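PDB 2YV7: chloride intracellular channel Clic from Drosophila melanogaster, which adopts a soluble glutathione S-transferase-like fold and might insert into membranes to form pH-dependent chloride channels, possibly influencing ethanol sensitivity. Local coordinates for residues 29-34 with 67-72; 48-53 with 102-107; 84-89 with 93-98. All blocks are in the same frame, centred on the assembly; numbering follows the deposited sequence.

Contact 1: residues 29-34 with 67-72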
# COMPACT_ATOMS: atom_id res chain seq x y z
N ALA A 29 11.31 8.71 0.99
CA ALA A 29 10.76 9.97 0.57
C ALA A 29 10.56 9.98 -0.93
O ALA A 29 11.26 9.30 -1.68
CB ALA A 29 11.69 11.13 0.91
N SER A 30 9.60 10.81 -1.31
CA SER A 30 9.44 11.27 -2.67
C SER A 30 10.78 11.66 -3.26
O SER A 30 11.59 12.33 -2.65
CB SER A 30 8.53 12.49 -2.65
OG SER A 30 8.55 13.20 -3.87
N THR A 31 10.93 11.25 -4.50
CA THR A 31 12.05 11.49 -5.35
C THR A 31 11.88 12.81 -6.08
O THR A 31 12.75 13.23 -6.82
CB THR A 31 12.10 10.34 -6.36
OG1 THR A 31 10.75 10.00 -6.74
CG2 THR A 31 12.78 9.11 -5.71
N ILE A 32 10.76 13.49 -5.86
CA ILE A 32 10.57 14.85 -6.39
C ILE A 32 11.03 15.90 -5.40
O ILE A 32 11.80 16.79 -5.75
CB ILE A 32 9.11 15.12 -6.80
CG1 ILE A 32 8.73 14.26 -8.01
CG2 ILE A 32 8.88 16.63 -7.15
CD1 ILE A 32 7.24 14.12 -8.21
N ASP A 33 10.56 15.84 -4.16
CA ASP A 33 10.93 16.88 -3.21
C ASP A 33 11.74 16.43 -1.99
O ASP A 33 12.18 17.25 -1.20
CB ASP A 33 9.69 17.66 -2.77
CG ASP A 33 8.96 16.99 -1.63
OD1 ASP A 33 9.24 15.79 -1.32
OD2 ASP A 33 8.12 17.71 -1.02
N GLY A 34 11.91 15.13 -1.84
CA GLY A 34 12.65 14.60 -0.72
C GLY A 34 12.00 14.71 0.64
O GLY A 34 12.61 14.35 1.64
N ASP A 67 15.14 10.73 2.65
CA ASP A 67 15.49 10.93 1.25
C ASP A 67 16.69 10.06 1.04
O ASP A 67 17.75 10.30 1.63
CB ASP A 67 15.84 12.40 0.99
CG ASP A 67 16.14 12.70 -0.47
OD1 ASP A 67 16.17 11.77 -1.33
OD2 ASP A 67 16.34 13.90 -0.75
N MET A 68 16.52 9.05 0.20
CA MET A 68 17.54 8.02 0.03
C MET A 68 18.78 8.47 -0.73
O MET A 68 19.82 7.79 -0.68
CB MET A 68 16.93 6.75 -0.55
CG MET A 68 16.18 5.93 0.51
SD MET A 68 17.20 5.45 1.93
CE MET A 68 18.07 4.04 1.21
N GLN A 69 18.68 9.61 -1.44
CA GLN A 69 19.89 10.15 -2.04
C GLN A 69 20.52 11.33 -1.27
O GLN A 69 21.57 11.86 -1.64
CB GLN A 69 19.72 10.41 -3.55
CG GLN A 69 18.39 9.86 -4.11
CD GLN A 69 18.19 10.17 -5.61
OE1 GLN A 69 19.04 10.81 -6.25
NE2 GLN A 69 17.07 9.71 -6.18
N LYS A 70 19.89 11.71 -0.14
CA LYS A 70 20.47 12.62 0.86
C LYS A 70 20.11 12.16 2.28
O LYS A 70 19.41 12.88 3.00
CB LYS A 70 19.98 14.06 0.64
CG LYS A 70 20.67 14.83 -0.48
CD LYS A 70 20.05 16.22 -0.67
CE LYS A 70 20.67 16.94 -1.87
NZ LYS A 70 19.91 18.18 -2.23
N PRO A 71 20.58 10.96 2.68
CA PRO A 71 20.24 10.40 4.00
C PRO A 71 21.01 11.09 5.12
O PRO A 71 22.22 11.28 5.00
CB PRO A 71 20.68 8.94 3.88
CG PRO A 71 20.96 8.71 2.40
CD PRO A 71 21.43 10.03 1.92
N PRO A 72 20.32 11.44 6.22
CA PRO A 72 21.00 12.14 7.31
C PRO A 72 21.78 11.19 8.23
O PRO A 72 22.53 10.34 7.74
CB PRO A 72 19.85 12.81 8.08
CG PRO A 72 18.66 11.94 7.81
CD PRO A 72 18.90 11.18 6.53

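Contact 2: residues 48-53 with 102-107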
# COMPACT_ATOMS: atom_id res chain seq x y z
N MET A 48 0.13 1.24 6.52
CA MET A 48 -1.28 0.96 6.72
C MET A 48 -1.51 -0.01 7.90
O MET A 48 -2.42 0.23 8.67
CB MET A 48 -1.88 0.35 5.43
CG MET A 48 -2.16 1.45 4.44
SD MET A 48 -3.10 0.86 2.99
CE MET A 48 -4.70 0.59 3.74
N ASP A 49 -0.74 -1.11 7.99
CA ASP A 49 -0.90 -2.11 9.08
C ASP A 49 -0.73 -1.38 10.41
O ASP A 49 -1.58 -1.50 11.30
CB ASP A 49 0.18 -3.19 8.95
CG ASP A 49 -0.13 -4.17 7.87
OD1 ASP A 49 -1.32 -4.36 7.61
OD2 ASP A 49 0.81 -4.81 7.43
N LEU A 50 0.31 -0.57 10.49
CA LEU A 50 0.61 0.06 11.80
C LEU A 50 -0.44 1.13 12.19
O LEU A 50 -0.80 1.32 13.36
CB LEU A 50 2.03 0.61 11.76
CG LEU A 50 3.11 -0.47 11.78
CD1 LEU A 50 4.52 0.11 11.31
CD2 LEU A 50 3.21 -1.21 13.13
N TYR A 51 -0.91 1.86 11.19
CA TYR A 51 -1.93 2.87 11.40
C TYR A 51 -3.18 2.21 11.96
O TYR A 51 -3.81 2.76 12.89
CB TYR A 51 -2.20 3.65 10.09
CG TYR A 51 -3.04 4.89 10.31
CD1 TYR A 51 -4.42 4.78 10.53
CD2 TYR A 51 -2.45 6.18 10.37
CE1 TYR A 51 -5.19 5.88 10.79
CE2 TYR A 51 -3.22 7.30 10.61
CZ TYR A 51 -4.59 7.13 10.82
OH TYR A 51 -5.41 8.18 11.09
N LEU A 52 -3.59 1.05 11.39
CA LEU A 52 -4.76 0.37 11.87
C LEU A 52 -4.57 -0.03 13.36
O LEU A 52 -5.50 0.01 14.13
CB LEU A 52 -5.04 -0.90 11.05
CG LEU A 52 -5.46 -0.70 9.56
CD1 LEU A 52 -5.43 -2.05 8.83
CD2 LEU A 52 -6.80 -0.03 9.46
N LEU A 53 -3.38 -0.47 13.70
CA LEU A 53 -3.06 -0.92 15.09
C LEU A 53 -3.05 0.26 16.07
O LEU A 53 -3.54 0.17 17.22
CB LEU A 53 -1.74 -1.65 15.10
CG LEU A 53 -1.72 -3.02 14.37
CD1 LEU A 53 -0.39 -3.74 14.59
CD2 LEU A 53 -2.91 -3.89 14.83
N ARG A 102 6.40 -10.38 10.00
CA ARG A 102 6.44 -11.38 11.04
C ARG A 102 6.44 -10.69 12.39
O ARG A 102 5.70 -11.09 13.27
CB ARG A 102 7.67 -12.29 10.85
CG ARG A 102 7.54 -13.71 11.37
CD ARG A 102 8.50 -14.66 10.64
NE ARG A 102 8.16 -16.08 10.85
CZ ARG A 102 8.92 -16.98 11.49
NH1 ARG A 102 10.11 -16.64 11.99
NH2 ARG A 102 8.48 -18.23 11.62
N HIS A 103 7.21 -9.60 12.52
CA HIS A 103 7.25 -8.84 13.79
C HIS A 103 5.92 -8.18 14.14
O HIS A 103 5.47 -8.23 15.28
CB HIS A 103 8.35 -7.78 13.75
CG HIS A 103 8.63 -7.16 15.07
ND1 HIS A 103 7.96 -6.04 15.52
CD2 HIS A 103 9.48 -7.52 16.07
CE1 HIS A 103 8.41 -5.72 16.72
NE2 HIS A 103 9.32 -6.60 17.08
N ILE A 104 5.26 -7.57 13.14
CA ILE A 104 3.97 -6.96 13.38
C ILE A 104 3.00 -8.02 13.85
O ILE A 104 2.32 -7.82 14.85
CB ILE A 104 3.42 -6.21 12.10
CG1 ILE A 104 4.37 -5.06 11.79
CG2 ILE A 104 1.98 -5.64 12.37
CD1 ILE A 104 4.01 -4.29 10.49
N MET A 105 2.99 -9.16 13.15
CA MET A 105 2.04 -10.24 13.46
C MET A 105 2.27 -10.84 14.85
O MET A 105 1.33 -11.07 15.59
CB MET A 105 2.17 -11.38 12.45
CG MET A 105 1.44 -12.62 12.89
SD MET A 105 1.34 -13.84 11.58
CE MET A 105 3.04 -14.37 11.35
N LYS A 106 3.52 -11.13 15.17
CA LYS A 106 3.84 -11.88 16.38
C LYS A 106 4.07 -11.02 17.61
O LYS A 106 3.64 -11.38 18.70
CB LYS A 106 5.00 -12.83 16.11
CG LYS A 106 4.62 -13.92 15.11
CD LYS A 106 5.83 -14.71 14.61
CE LYS A 106 5.40 -15.99 13.90
NZ LYS A 106 4.77 -16.98 14.84
N ASN A 107 4.71 -9.86 17.43
CA ASN A 107 5.17 -9.02 18.55
C ASN A 107 4.43 -7.70 18.83
O ASN A 107 4.57 -7.12 19.92
CB ASN A 107 6.66 -8.75 18.38
CG ASN A 107 7.44 -10.03 18.30
OD1 ASN A 107 8.27 -10.23 17.40
ND2 ASN A 107 7.17 -10.94 19.23

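Contact 3: residues 84-89 with 93-98. With CA (calcium ion), chain B.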
# COMPACT_ATOMS: atom_id res chain seq x y z
N PRO A 84 14.50 1.41 3.22
CA PRO A 84 13.17 1.43 3.85
C PRO A 84 12.22 0.44 3.15
O PRO A 84 12.49 0.04 2.00
CB PRO A 84 12.75 2.90 3.72
CG PRO A 84 14.11 3.61 3.74
CD PRO A 84 14.92 2.77 2.83
N PRO A 85 11.16 -0.01 3.85
CA PRO A 85 10.85 0.39 5.21
C PRO A 85 11.73 -0.35 6.21
O PRO A 85 12.23 -1.44 5.94
CB PRO A 85 9.42 -0.08 5.41
CG PRO A 85 9.28 -1.23 4.48
CD PRO A 85 10.16 -0.95 3.31
N ILE A 86 11.86 0.29 7.36
CA ILE A 86 12.55 -0.26 8.51
C ILE A 86 11.67 0.01 9.69
O ILE A 86 11.16 1.13 9.84
CB ILE A 86 13.93 0.46 8.70
CG1 ILE A 86 14.89 0.04 7.58
CG2 ILE A 86 14.47 0.17 10.14
CD1 ILE A 86 16.02 1.05 7.28
N LEU A 87 11.45 -1.00 10.55
CA LEU A 87 10.53 -0.84 11.68
C LEU A 87 11.35 -0.82 12.99
O LEU A 87 12.17 -1.71 13.20
CB LEU A 87 9.50 -1.98 11.73
CG LEU A 87 8.44 -2.07 12.82
CD1 LEU A 87 7.33 -3.00 12.45
CD2 LEU A 87 9.01 -2.54 14.19
N ILE A 88 11.18 0.21 13.80
CA ILE A 88 11.99 0.36 15.04
C ILE A 88 11.04 0.28 16.20
O ILE A 88 10.10 1.08 16.33
CB ILE A 88 12.84 1.68 15.09
CG1 ILE A 88 13.69 1.86 13.82
CG2 ILE A 88 13.78 1.66 16.35
CD1 ILE A 88 14.54 3.12 13.82
N ASP A 89 11.27 -0.74 17.02
CA ASP A 89 10.43 -1.08 18.18
C ASP A 89 11.35 -1.02 19.43
O ASP A 89 12.16 -1.93 19.64
CB ASP A 89 9.89 -2.51 17.96
CG ASP A 89 8.94 -2.98 19.06
OD1 ASP A 89 8.68 -2.26 20.07
OD2 ASP A 89 8.43 -4.13 18.92
N ALA A 93 15.83 -2.71 15.57
CA ALA A 93 15.48 -2.32 14.20
C ALA A 93 15.26 -3.56 13.38
O ALA A 93 16.19 -4.40 13.21
CB ALA A 93 16.60 -1.47 13.58
N ILE A 94 14.03 -3.69 12.84
CA ILE A 94 13.69 -4.76 11.91
C ILE A 94 13.94 -4.27 10.46
O ILE A 94 13.34 -3.27 10.02
CB ILE A 94 12.22 -5.27 12.11
CG1 ILE A 94 11.81 -5.35 13.59
CG2 ILE A 94 12.00 -6.64 11.44
CD1 ILE A 94 12.61 -6.34 14.41
N LEU A 95 14.80 -4.97 9.73
CA LEU A 95 15.31 -4.49 8.43
C LEU A 95 14.79 -5.18 7.16
O LEU A 95 14.66 -4.54 6.09
CB LEU A 95 16.84 -4.57 8.43
CG LEU A 95 17.52 -3.99 9.66
CD1 LEU A 95 19.01 -4.35 9.71
CD2 LEU A 95 17.27 -2.47 9.82
N GLU A 96 14.53 -6.48 7.25
CA GLU A 96 14.04 -7.22 6.11
C GLU A 96 12.52 -7.15 6.11
O GLU A 96 11.89 -7.32 7.16
CB GLU A 96 14.53 -8.67 6.22
CG GLU A 96 16.06 -8.74 6.29
CD GLU A 96 16.60 -10.17 6.35
OE1 GLU A 96 16.11 -11.02 5.56
OE2 GLU A 96 17.52 -10.44 7.18
N ASN A 97 11.91 -6.91 4.94
CA ASN A 97 10.44 -6.78 4.88
C ASN A 97 9.67 -7.98 5.43
O ASN A 97 8.71 -7.81 6.18
CB ASN A 97 9.96 -6.44 3.45
CG ASN A 97 10.59 -5.17 2.93
OD1 ASN A 97 10.90 -4.27 3.71
ND2 ASN A 97 10.79 -5.09 1.61
N GLU A 98 10.10 -9.19 5.06
CA GLU A 98 9.43 -10.39 5.57
C GLU A 98 9.47 -10.45 7.09
O GLU A 98 8.50 -10.92 7.72
CB GLU A 98 10.01 -11.68 4.97
CG GLU A 98 9.09 -12.89 5.18
CD GLU A 98 9.52 -14.13 4.40
OE1 GLU A 98 10.38 -14.02 3.50
OE2 GLU A 98 8.99 -15.22 4.72
CA CA B . 13.47 -3.01 4.28

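Contact 1: residues 29-34 with 67-72
D67 lies against A29 and G34 where two loops leave neighbouring strands. Its CG is anti to the backbone N (chi1 -177°), which carries the carboxylate alongside the backbone of G34. From the root outward, D67 CB packs 3.8 Å from G34 O. D67 CG then passes G34 CA, and D67 OD2 rests 3.8 Å from that same G34 CA. The other oxygen, D67 OD1, turns back to its own loop and takes a weak, long bond (3.3 Å) from Q69 N, within the type I turn that runs from D67 to K70. At the backbone end of D67, the A29 CB methyl sits 3.8 Å from D67 CA. G34 has a positive phi and follows an ST turn in which S30 OG accepts from I32 N at 3.0 Å. No hydrogen bond links 29-34 to 67-72; they meet by van der Waals contact. The contact lies at the surface, just beyond the ends of parallel strands 22-28 and 60-66, and a backbone bond between A29 and V66 carries their pairing up to it. Elsewhere, 29-34 leans on helix 224-235, where S30 and T31 bond to D226 and N229, while M68 packs on H83.

Contact 2: residues 48-53 with 102-107
The carboxylate of D49 is a flat group that stands beside I104 without using its oxygens on it: the approach is through D49 CB, 4.3 Å from I104 CD1. The H103 ring, one residue before I104, is packed within its own helix, with N107 CB 3.7 Å above one face and displaced toward the rim. Between the helices, I104 reaches across with both branches. With CG1 beside the backbone N and CG2 anti to it (chi1 -64°), the two branches diverge toward different leucines. I104 CD1 at the end of the longer one lies 4.1 Å from L50 CG, and the short I104 CG2 methyl meets L53 CD1 at 3.8 Å; both leucines meet the isoleucine at a slant. The axes of the two segments, 23° apart, come no closer than 11.5 Å, so the helices touch through side-chain ends rather than close backbones. L114 and F115 pack in beside them. Segment 48-53 lies in the region predicted to span the membrane after insertion. Because the contact is buried and made by carbon atoms alone, separating these segments would cost no hydrogen bond between them and would probably expose apolar side chains, consistent with the change thought to precede insertion.

Contact 3: residues 84-89 with 93-98
N97 holds its CG beside the backbone N (chi1 -58°), which brings its amide across the P85 ring at about a right angle and its OD1 to the calcium ion. N97 OD1 is 3.4 Å from P85 CD and 2.9 Å from the calcium ion. The ion is gripped more closely by two main-chain carbonyls, P85 O and L95 O, each at 2.6 Å; H83 O completes the protein ligands. The metal thus pins the strand start to the helix start at the open end of an antiparallel hairpin. L87 and I94 form a hydrogen-bonded pair: I94 N donates to L87 O at 2.7 Å and L87 N to I94 O at 3.0 Å. Their side chains lie side by side on one face, L87 CD2 4.0 Å from I94 CG1. I88 and A93 pack on the other face, and nearby I86 CG2 lies 3.9 Å from L95 CD2. The peptide before P85 is cis, and a cis-proline leading into this strand is a hallmark of the thioredoxin fold. Strand 86-89 also pairs with strand 22-28, leaving 92-94 at the sheet edge; L87 leans on helix 97-107, while P85 and N97 meet helix 41-55.

How the contacts relate
From the N terminus, strand 22-28 leads into 29-34, the first half of contact 1, which closes when 67-72 returns after helix 41-55 and strand 60-66, the span of a beta-alpha-beta crossover. Segment 48-53 opens contact 2 inside that span, but its partner 102-107 comes only after the hairpin, so contacts 1 and 2 cross. Contact 3 is a short hairpin closure lying wholly within the span of contact 2, and it follows contact 1 in series. The contacts also meet physically: M68 SD of contact 1 is 3.6 Å from P84 CD of contact 3, and I104 CG1 of contact 2 is 3.7 Å from L87 CD1, joining helix 97-107 to the sheet.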